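Esterase/lipase (Lactobacillus rhamnosus, PDB 4N5H) probably hydrolyses carboxylic ester bonds, and may also transfer acyl groups, as an esterase or lipase of the alpha/beta-hydrolase fold. Local coordinates at residues Pro49-Asn54 against Ile116-Ala121; Val69-Gly74 against Asn83-Tyr88; Met100-Arg105 against Phe120-Trp125. The protein carries 1 engineered substitution. One frame throughout, in Å; residues are numbered along the deposited sequence.

Contact 1. Residues Pro49-Asn54 against Ile116-Ala121; sequences PQQTLN and IQDIFA
Q51 and D118 meet through matching first torsions: in each, CG is anti to its own carbonyl carbon and lies beside the backbone N (chi1 -64° for Q51, -71° for D118). Beyond CG the Q51 chain runs extended, carrying its amide across to the helix, while D118 points from the helix toward the loop, which sets its carboxylate against the amide. Q51 NE2 donates a hydrogen bond to D118 OD1 over 2.9 Å, almost straight at 163° about the hydrogen. The acceptor lies in the amide plane of Q51, yet the donor comes from above the carboxylate plane of D118; the two side chains cross at about a right angle and their planes are steeply turned. CG of Q51 lies 4.0 Å from D118 OD1, beside the bond. Both ends of each group are occupied: Q51 OE1 is hydrogen-bonded to S46 OG, and D118 OD2 forms a salt bridge with R105 NE. The nearby arginine probably favours the ionised form of D118. With an alanine here the Q51 amide nitrogen is likely to lose this acceptor, R105 this salt-bridge partner, and the amide to turn more freely. On the strand side the loop is braced by T52 OG1, which donates to P49 O over 2.6 Å and is also hydrogen-bonded to R82 NE. Q51 itself is the centre of an inverse gamma turn, placed just before strand 52-58 sets in, and this buried polar bridge ties the turn to the flank of helix 112-129. The elements joined, an antiparallel strand of the central sheet and a helix packed on one of its faces, are those of the alpha/beta-hydrolase fold.

Contact 2. Residues Val69-Gly74 against Asn83-Tyr88; sequences VIDIHG and NLNRNY. With IPA (isopropyl alcohol), chain C.
N85 ND2 donates to D71 OD2 over 3.0 Å at 165°, meeting the syn lone pair of that oxygen, with the acceptor close to the amide plane. The same amide nitrogen also serves D145 OD2. D71 CG lies anti to the backbone N (chi1 -171°), which carries the carboxylate out to N85 and Y88; D71 OD1 lies at the edge of the Y88 ring, 3.7 Å from CE1. CB of H73 packs 3.6 Å from N85 ND2, and L84 brings CD2 alongside the loop, 3.6 Å from G74 O. Water 1 completes this first shell: it accepts from G74 N and donates to N85 OD1.

Farther out, H73 ND1 donates in its ring plane to G74 O over 2.6 Å, holding the imidazole against its own loop, where it also stacks on Y104. In the turn from N83 to R86, N83 O accepts R86 N and R86 NH1 from opposite faces; NH1 also holds an isopropyl alcohol, probably from the crystallisation liquor. The contact joins elements of the beta-alpha-beta unit 66-72, 86-94, 98-102; H73 and G74 open the HGGGW sequence after its first strand, consistent with the loop that builds the oxyanion hole in related alpha/beta-hydrolases.

Contact 3. Residues Met100-Arg105 against Phe120-Trp125; sequences MGMGYR and FASLRW
Strand 100-102 and helix 120-125 run roughly antiparallel, at 148°, with their axes 9.3 Å apart and the CA atoms of M102 and S122 the closest pair, at 6.6 Å. S122 fits against two methionines. From M102 both CG and CE come within 3.5 Å of S122 OG, the chain being folded at chi2 and chi3 so that it curls round the hydroxyl. M100 reaches the same residue by another path: CG is anti to the backbone N (chi1 179°), then the chain bends, setting CE 3.6 Å from S122 OG. The hydroxyl is hydrogen-bonded to I119 O, one turn back in its own helix, so its polar need is met there while the methionines supply apolar cover. This is helix-on-sheet packing of the alpha/beta-hydrolase core, with helix 112-129 forming the crossover between parallel strands 98-102 and 140-145. L53 and I70, on the two strands that flank M100 and M102, pack against the same methionines. L123 extends the apolar seam more loosely, its CD2 lying 4.5 Å from M100 CE. W125 packs on L53, meets the H275 ring, planes about 75° apart, and packs on P274, both of a second subunit.

From the N terminus, the chain enters contact 1 at 49-54, just as strand 52-58 begins, and closes that loop only at 116-121. Contact 2 opens and closes within this span, making a short loop from the end of strand 66-72 to the start of helix 86-94. Contact 3 follows it in series: it opens at 100-105, still inside the loop of contact 1, and closes at 120-125, sharing F120 and A121, so the two loops cross, ending on the same helix. Strands 52-58, 98-102 and 66-72 lie side by side in one sheet. Contacts 1 and 3 fasten helix 112-129 to it, and contact 2 fastens helix 86-94.

Contact 1. Residues Pro49-Asn54 against Ile116-Ala121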
loop_
_atom_site.group_PDB
_atom_site.type_symbol
_atom_site.label_atom_id
_atom_site.label_comp_id
_atom_site.label_asym_id
_atom_site.label_seq_id
_atom_site.Cartn_x
_atom_site.Cartn_y
_atom_site.Cartn_z
ATOM N N PRO A 49 -6.168 7.368 -22.954
ATOM C CA PRO A 49 -6.402 7.288 -21.512
ATOM C C PRO A 49 -6.781 8.617 -20.903
ATOM O O PRO A 49 -7.413 8.658 -19.814
ATOM C CB PRO A 49 -5.083 6.823 -20.916
ATOM C CG PRO A 49 -4.182 6.499 -22.054
ATOM C CD PRO A 49 -4.778 6.977 -23.312
ATOM N N GLN A 50 -6.390 9.716 -21.540
ATOM C CA GLN A 50 -6.813 11.040 -21.040
ATOM C C GLN A 50 -8.239 11.345 -21.295
ATOM O O GLN A 50 -8.771 12.282 -20.640
ATOM C CB GLN A 50 -5.974 12.198 -21.581
ATOM C CG GLN A 50 -4.542 12.179 -21.102
ATOM C CD GLN A 50 -4.406 12.774 -19.685
ATOM O OE1 GLN A 50 -5.396 12.895 -18.946
ATOM N NE2 GLN A 50 -3.219 13.007 -19.290
ATOM N N GLN A 51 -8.913 10.707 -22.214
ATOM C CA GLN A 51 -10.345 11.024 -22.516
ATOM C C GLN A 51 -11.283 10.141 -21.638
ATOM O O GLN A 51 -12.186 9.425 -22.131
ATOM C CB GLN A 51 -10.622 10.939 -24.003
ATOM C CG GLN A 51 -9.799 12.006 -24.786
ATOM C CD GLN A 51 -9.944 11.893 -26.296
ATOM O OE1 GLN A 51 -9.882 10.776 -26.827
ATOM N NE2 GLN A 51 -10.283 12.993 -26.973
ATOM N N THR A 52 -10.982 10.217 -20.382
ATOM C CA THR A 52 -11.685 9.476 -19.349
ATOM C C THR A 52 -12.010 10.397 -18.173
ATOM O O THR A 52 -11.449 11.472 -18.030
ATOM C CB THR A 52 -10.851 8.254 -18.816
ATOM O OG1 THR A 52 -9.599 8.737 -18.336
ATOM C CG2 THR A 52 -10.685 7.215 -19.908
ATOM N N LEU A 53 -12.912 9.948 -17.338
ATOM C CA LEU A 53 -13.364 10.761 -16.146
ATOM C C LEU A 53 -13.605 9.853 -14.952
ATOM O O LEU A 53 -13.817 8.632 -15.108
ATOM C CB LEU A 53 -14.541 11.713 -16.470
ATOM C CG LEU A 53 -15.785 11.034 -17.004
ATOM C CD1 LEU A 53 -16.654 10.453 -15.871
ATOM C CD2 LEU A 53 -16.693 12.007 -17.703
ATOM N N ASN A 54 -13.628 10.502 -13.756
ATOM C CA ASN A 54 -14.003 9.858 -12.525
ATOM C C ASN A 54 -15.243 10.561 -11.993
ATOM O O ASN A 54 -15.408 11.800 -12.166
ATOM C CB ASN A 54 -12.939 9.979 -11.412
ATOM C CG ASN A 54 -11.642 9.228 -11.733
ATOM O OD1 ASN A 54 -11.581 8.295 -12.468
ATOM N ND2 ASN A 54 -10.601 9.713 -11.153
ATOM N N ILE A 116 -10.393 22.054 -24.903
ATOM C CA ILE A 116 -11.761 22.519 -24.766
ATOM C C ILE A 116 -12.766 21.527 -25.300
ATOM O O ILE A 116 -13.772 21.239 -24.656
ATOM C CB ILE A 116 -11.932 23.920 -25.429
ATOM C CG1 ILE A 116 -11.081 24.987 -24.646
ATOM C CG2 ILE A 116 -13.418 24.215 -25.576
ATOM C CD1 ILE A 116 -11.670 25.391 -23.282
ATOM N N GLN A 117 -12.435 20.875 -26.407
ATOM C CA GLN A 117 -13.320 19.844 -26.975
ATOM C C GLN A 117 -13.430 18.653 -26.026
ATOM O O GLN A 117 -14.547 18.132 -25.820
ATOM C CB GLN A 117 -12.843 19.419 -28.345
ATOM C CG GLN A 117 -13.139 20.481 -29.366
ATOM C CD GLN A 117 -12.649 20.106 -30.811
ATOM O OE1 GLN A 117 -11.960 19.117 -31.023
ATOM N NE2 GLN A 117 -13.042 20.901 -31.788
ATOM N N ASP A 118 -12.292 18.266 -25.440
ATOM C CA ASP A 118 -12.325 17.151 -24.451
ATOM C C ASP A 118 -13.193 17.499 -23.271
ATOM O O ASP A 118 -14.058 16.720 -22.848
ATOM C CB ASP A 118 -10.924 16.808 -23.959
ATOM C CG ASP A 118 -10.071 16.111 -25.025
ATOM O OD1 ASP A 118 -10.620 15.685 -26.091
ATOM O OD2 ASP A 118 -8.844 15.979 -24.804
ATOM N N ILE A 119 -13.012 18.703 -22.753
ATOM C CA ILE A 119 -13.882 19.125 -21.601
ATOM C C ILE A 119 -15.347 19.149 -21.944
ATOM O O ILE A 119 -16.181 18.596 -21.207
ATOM C CB ILE A 119 -13.367 20.449 -20.962
ATOM C CG1 ILE A 119 -11.973 20.345 -20.411
ATOM C CG2 ILE A 119 -14.298 20.947 -19.935
ATOM C CD1 ILE A 119 -11.223 21.641 -20.126
ATOM N N PHE A 120 -15.713 19.724 -23.113
ATOM C CA PHE A 120 -17.117 19.735 -23.502
ATOM C C PHE A 120 -17.657 18.313 -23.740
ATOM O O PHE A 120 -18.806 18.028 -23.432
ATOM C CB PHE A 120 -17.335 20.606 -24.746
ATOM C CG PHE A 120 -17.705 21.999 -24.409
ATOM C CD1 PHE A 120 -16.666 22.926 -24.157
ATOM C CD2 PHE A 120 -19.026 22.374 -24.273
ATOM C CE1 PHE A 120 -16.977 24.207 -23.793
ATOM C CE2 PHE A 120 -19.368 23.668 -23.910
ATOM C CZ PHE A 120 -18.349 24.547 -23.604
ATOM N N ALA A 121 -16.811 17.393 -24.222
ATOM C CA ALA A 121 -17.272 16.012 -24.367
ATOM C C ALA A 121 -17.561 15.327 -23.044
ATOM O O ALA A 121 -18.571 14.596 -22.907
ATOM C CB ALA A 121 -16.212 15.166 -25.094
#

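Contact 2. Residues Val69-Gly74 against Asn83-Tyr88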
loop_
_atom_site.group_PDB
_atom_site.type_symbol
_atom_site.label_atom_id
_atom_site.label_comp_id
_atom_site.label_asym_id
_atom_site.label_seq_id
_atom_site.Cartn_x
_atom_site.Cartn_y
_atom_site.Cartn_z
ATOM N N VAL A 69 -20.810 19.023 -8.797
ATOM C CA VAL A 69 -19.620 19.806 -8.943
ATOM C C VAL A 69 -18.833 19.133 -10.110
ATOM O O VAL A 69 -18.677 17.868 -10.126
ATOM C CB VAL A 69 -18.759 19.760 -7.694
ATOM C CG1 VAL A 69 -17.516 20.595 -7.911
ATOM C CG2 VAL A 69 -19.520 20.282 -6.459
ATOM N N ILE A 70 -18.299 19.974 -11.012
ATOM C CA ILE A 70 -17.480 19.503 -12.114
ATOM C C ILE A 70 -16.130 20.221 -11.990
ATOM O O ILE A 70 -16.043 21.474 -11.894
ATOM C CB ILE A 70 -18.078 19.901 -13.414
ATOM C CG1 ILE A 70 -19.406 19.186 -13.611
ATOM C CG2 ILE A 70 -17.131 19.528 -14.569
ATOM C CD1 ILE A 70 -20.235 19.623 -14.776
ATOM N N ASP A 71 -15.089 19.416 -11.829
ATOM C CA ASP A 71 -13.726 19.873 -11.607
ATOM C C ASP A 71 -12.794 19.687 -12.815
ATOM O O ASP A 71 -12.708 18.593 -13.396
ATOM C CB ASP A 71 -13.097 19.092 -10.443
ATOM C CG ASP A 71 -11.769 19.684 -10.031
ATOM O OD1 ASP A 71 -11.735 20.880 -9.791
ATOM O OD2 ASP A 71 -10.736 18.930 -9.958
ATOM N N ILE A 72 -12.110 20.776 -13.142
ATOM C CA ILE A 72 -11.107 20.806 -14.227
ATOM C C ILE A 72 -9.762 21.040 -13.555
ATOM O O ILE A 72 -9.435 22.130 -13.076
ATOM C CB ILE A 72 -11.359 21.893 -15.247
ATOM C CG1 ILE A 72 -12.767 21.794 -15.792
ATOM C CG2 ILE A 72 -10.285 21.831 -16.355
ATOM C CD1 ILE A 72 -13.145 23.000 -16.675
ATOM N N HIS A 73 -8.910 20.034 -13.597
ATOM C CA HIS A 73 -7.598 20.087 -12.955
ATOM C C HIS A 73 -6.612 20.969 -13.671
ATOM O O HIS A 73 -6.822 21.294 -14.858
ATOM C CB HIS A 73 -7.016 18.667 -12.798
ATOM C CG HIS A 73 -6.515 18.093 -14.067
ATOM N ND1 HIS A 73 -5.274 18.468 -14.601
ATOM C CD2 HIS A 73 -7.089 17.237 -14.961
ATOM C CE1 HIS A 73 -5.105 17.822 -15.747
ATOM N NE2 HIS A 73 -6.148 17.032 -15.950
ATOM N N GLY A 74 -5.593 21.384 -12.941
ATOM C CA GLY A 74 -4.506 22.158 -13.463
ATOM C C GLY A 74 -3.276 21.332 -13.839
ATOM O O GLY A 74 -3.381 20.115 -14.068
ATOM N N ASN A 83 -6.924 11.742 -12.088
ATOM C CA ASN A 83 -6.629 11.397 -10.696
ATOM C C ASN A 83 -5.903 12.466 -9.898
ATOM O O ASN A 83 -5.798 12.373 -8.646
ATOM C CB ASN A 83 -5.823 10.074 -10.656
ATOM C CG ASN A 83 -6.639 8.887 -11.139
ATOM O OD1 ASN A 83 -7.853 8.795 -10.948
ATOM N ND2 ASN A 83 -5.977 7.997 -11.880
ATOM N N LEU A 84 -5.401 13.501 -10.574
ATOM C CA LEU A 84 -4.580 14.506 -9.915
ATOM C C LEU A 84 -5.228 15.151 -8.726
ATOM O O LEU A 84 -4.580 15.309 -7.679
ATOM C CB LEU A 84 -4.070 15.562 -10.909
ATOM C CG LEU A 84 -3.205 16.672 -10.371
ATOM C CD1 LEU A 84 -1.886 16.062 -9.861
ATOM C CD2 LEU A 84 -2.840 17.650 -11.484
ATOM N N ASN A 85 -6.504 15.565 -8.892
ATOM C CA ASN A 85 -7.246 16.212 -7.818
ATOM C C ASN A 85 -8.175 15.293 -7.091
ATOM O O ASN A 85 -9.199 15.706 -6.528
ATOM C CB ASN A 85 -8.063 17.397 -8.449
ATOM C CG ASN A 85 -7.184 18.575 -8.877
ATOM O OD1 ASN A 85 -5.972 18.581 -8.712
ATOM N ND2 ASN A 85 -7.848 19.578 -9.429
ATOM N N ARG A 86 -7.823 14.004 -7.008
ATOM C CA ARG A 86 -8.738 13.085 -6.387
ATOM C C ARG A 86 -9.099 13.398 -4.931
ATOM O O ARG A 86 -10.274 13.255 -4.563
ATOM C CB ARG A 86 -8.295 11.661 -6.546
ATOM C CG ARG A 86 -7.056 11.312 -5.776
ATOM C CD ARG A 86 -6.508 9.969 -6.334
ATOM N NE ARG A 86 -5.219 9.584 -5.775
ATOM C CZ ARG A 86 -4.044 9.946 -6.243
ATOM N NH1 ARG A 86 -3.943 10.739 -7.274
ATOM N NH2 ARG A 86 -2.939 9.497 -5.646
ATOM N N ASN A 87 -8.139 13.846 -4.104
ATOM C CA ASN A 87 -8.470 14.085 -2.680
ATOM C C ASN A 87 -9.388 15.297 -2.548
ATOM O O ASN A 87 -10.326 15.235 -1.787
ATOM C CB ASN A 87 -7.222 14.269 -1.843
ATOM C CG ASN A 87 -6.610 12.903 -1.486
ATOM O OD1 ASN A 87 -7.168 11.795 -1.800
ATOM N ND2 ASN A 87 -5.477 12.963 -0.837
ATOM N N TYR A 88 -9.146 16.316 -3.332
ATOM C CA TYR A 88 -10.024 17.499 -3.323
ATOM C C TYR A 88 -11.415 17.119 -3.771
ATOM O O TYR A 88 -12.413 17.489 -3.131
ATOM C CB TYR A 88 -9.455 18.541 -4.258
ATOM C CG TYR A 88 -10.267 19.783 -4.548
ATOM C CD1 TYR A 88 -10.819 19.980 -5.798
ATOM C CD2 TYR A 88 -10.479 20.761 -3.583
ATOM C CE1 TYR A 88 -11.527 21.112 -6.115
ATOM C CE2 TYR A 88 -11.165 21.912 -3.894
ATOM C CZ TYR A 88 -11.641 22.126 -5.170
ATOM O OH TYR A 88 -12.306 23.266 -5.538
HETATM C C1 IPA C . -0.073 10.400 -7.093
HETATM C C2 IPA C . -0.239 11.506 -8.167
HETATM C C3 IPA C . 0.558 10.961 -9.341
HETATM O O2 IPA C . -1.662 11.609 -8.585
HETATM O O HOH W 1 -4.669 20.566 -10.152
#

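Contact 3. Residues Met100-Arg105 against Phe120-Trp125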
loop_
_atom_site.group_PDB
_atom_site.type_symbol
_atom_site.label_atom_id
_atom_site.label_comp_id
_atom_site.label_asym_id
_atom_site.label_seq_id
_atom_site.Cartn_x
_atom_site.Cartn_y
_atom_site.Cartn_z
ATOM N N MET A 100 -17.778 15.220 -10.648
ATOM C CA MET A 100 -17.140 14.660 -11.812
ATOM C C MET A 100 -15.845 15.398 -12.040
ATOM O O MET A 100 -15.775 16.642 -11.959
ATOM C CB MET A 100 -18.105 14.779 -13.062
ATOM C CG MET A 100 -17.440 14.226 -14.304
ATOM S SD MET A 100 -16.379 15.268 -15.324
ATOM C CE MET A 100 -17.599 16.047 -16.312
ATOM N N GLY A 101 -14.795 14.646 -12.325
ATOM C CA GLY A 101 -13.523 15.238 -12.761
ATOM C C GLY A 101 -12.977 14.498 -13.978
ATOM O O GLY A 101 -12.930 13.297 -13.977
ATOM N N MET A 102 -12.558 15.248 -15.004
ATOM C CA MET A 102 -12.170 14.682 -16.268
ATOM C C MET A 102 -10.688 14.822 -16.525
ATOM O O MET A 102 -10.054 15.741 -16.054
ATOM C CB MET A 102 -12.986 15.271 -17.426
ATOM C CG MET A 102 -12.518 16.597 -17.952
ATOM S SD MET A 102 -12.521 17.973 -16.752
ATOM C CE MET A 102 -14.271 18.228 -16.448
ATOM N N GLY A 103 -10.184 13.879 -17.310
ATOM C CA GLY A 103 -8.948 14.060 -18.053
ATOM C C GLY A 103 -9.189 14.843 -19.311
ATOM O O GLY A 103 -10.311 14.943 -19.772
ATOM N N TYR A 104 -8.119 15.434 -19.829
ATOM C CA TYR A 104 -8.126 16.073 -21.141
ATOM C C TYR A 104 -6.730 15.893 -21.694
ATOM O O TYR A 104 -5.724 15.796 -20.944
ATOM C CB TYR A 104 -8.543 17.554 -21.067
ATOM C CG TYR A 104 -7.812 18.441 -20.055
ATOM C CD1 TYR A 104 -8.320 18.671 -18.795
ATOM C CD2 TYR A 104 -6.585 18.959 -20.329
ATOM C CE1 TYR A 104 -7.632 19.416 -17.847
ATOM C CE2 TYR A 104 -5.893 19.773 -19.410
ATOM C CZ TYR A 104 -6.439 19.998 -18.130
ATOM O OH TYR A 104 -5.759 20.765 -17.201
ATOM N N ARG A 105 -6.678 15.787 -23.017
ATOM C CA ARG A 105 -5.360 15.636 -23.662
ATOM C C ARG A 105 -4.459 16.832 -23.334
ATOM O O ARG A 105 -4.921 17.950 -23.175
ATOM C CB ARG A 105 -5.516 15.398 -25.171
ATOM C CG ARG A 105 -6.219 14.095 -25.493
ATOM C CD ARG A 105 -6.674 14.018 -26.918
ATOM N NE ARG A 105 -7.681 15.000 -27.221
ATOM C CZ ARG A 105 -8.067 15.406 -28.419
ATOM N NH1 ARG A 105 -7.553 14.866 -29.492
ATOM N NH2 ARG A 105 -8.978 16.315 -28.522
ATOM N N PHE A 120 -15.713 19.724 -23.113
ATOM C CA PHE A 120 -17.117 19.735 -23.502
ATOM C C PHE A 120 -17.657 18.313 -23.740
ATOM O O PHE A 120 -18.806 18.028 -23.432
ATOM C CB PHE A 120 -17.335 20.606 -24.746
ATOM C CG PHE A 120 -17.705 21.999 -24.409
ATOM C CD1 PHE A 120 -16.666 22.926 -24.157
ATOM C CD2 PHE A 120 -19.026 22.374 -24.273
ATOM C CE1 PHE A 120 -16.977 24.207 -23.793
ATOM C CE2 PHE A 120 -19.368 23.668 -23.910
ATOM C CZ PHE A 120 -18.349 24.547 -23.604
ATOM N N ALA A 121 -16.811 17.393 -24.222
ATOM C CA ALA A 121 -17.272 16.012 -24.367
ATOM C C ALA A 121 -17.561 15.327 -23.044
ATOM O O ALA A 121 -18.571 14.596 -22.907
ATOM C CB ALA A 121 -16.212 15.166 -25.094
ATOM N N SER A 122 -16.743 15.643 -22.009
ATOM C CA SER A 122 -17.021 15.131 -20.650
ATOM C C SER A 122 -18.290 15.738 -20.110
ATOM O O SER A 122 -19.089 15.025 -19.478
ATOM C CB SER A 122 -15.866 15.372 -19.679
ATOM O OG SER A 122 -15.717 16.706 -19.256
ATOM N N LEU A 123 -18.567 17.001 -20.406
ATOM C CA LEU A 123 -19.837 17.624 -19.924
ATOM C C LEU A 123 -21.035 16.993 -20.647
ATOM O O LEU A 123 -22.049 16.712 -20.056
ATOM C CB LEU A 123 -19.862 19.139 -20.221
ATOM C CG LEU A 123 -18.723 19.988 -19.645
ATOM C CD1 LEU A 123 -18.857 21.442 -20.086
ATOM C CD2 LEU A 123 -18.714 19.953 -18.207
ATOM N N ARG A 124 -20.924 16.800 -21.979
ATOM C CA ARG A 124 -21.929 16.145 -22.744
ATOM C C ARG A 124 -22.202 14.729 -22.263
ATOM O O ARG A 124 -23.340 14.333 -22.115
ATOM C CB ARG A 124 -21.604 16.126 -24.241
ATOM C CG ARG A 124 -22.829 15.834 -25.097
ATOM C CD ARG A 124 -22.603 16.177 -26.623
ATOM N NE ARG A 124 -21.757 17.375 -26.766
ATOM C CZ ARG A 124 -22.177 18.632 -26.649
ATOM N NH1 ARG A 124 -23.483 18.892 -26.553
ATOM N NH2 ARG A 124 -21.284 19.625 -26.674
ATOM N N TRP A 125 -21.154 13.950 -22.000
ATOM C CA TRP A 125 -21.322 12.660 -21.385
ATOM C C TRP A 125 -22.136 12.752 -20.105
ATOM O O TRP A 125 -23.097 12.004 -19.884
ATOM C CB TRP A 125 -19.948 12.052 -21.102
ATOM C CG TRP A 125 -20.024 10.612 -20.658
ATOM C CD1 TRP A 125 -19.926 9.494 -21.433
ATOM C CD2 TRP A 125 -20.196 10.153 -19.330
ATOM N NE1 TRP A 125 -20.036 8.373 -20.681
ATOM C CE2 TRP A 125 -20.138 8.734 -19.365
ATOM C CE3 TRP A 125 -20.320 10.796 -18.090
ATOM C CZ2 TRP A 125 -20.316 7.958 -18.227
ATOM C CZ3 TRP A 125 -20.447 10.002 -16.971
ATOM C CH2 TRP A 125 -20.492 8.623 -17.051
#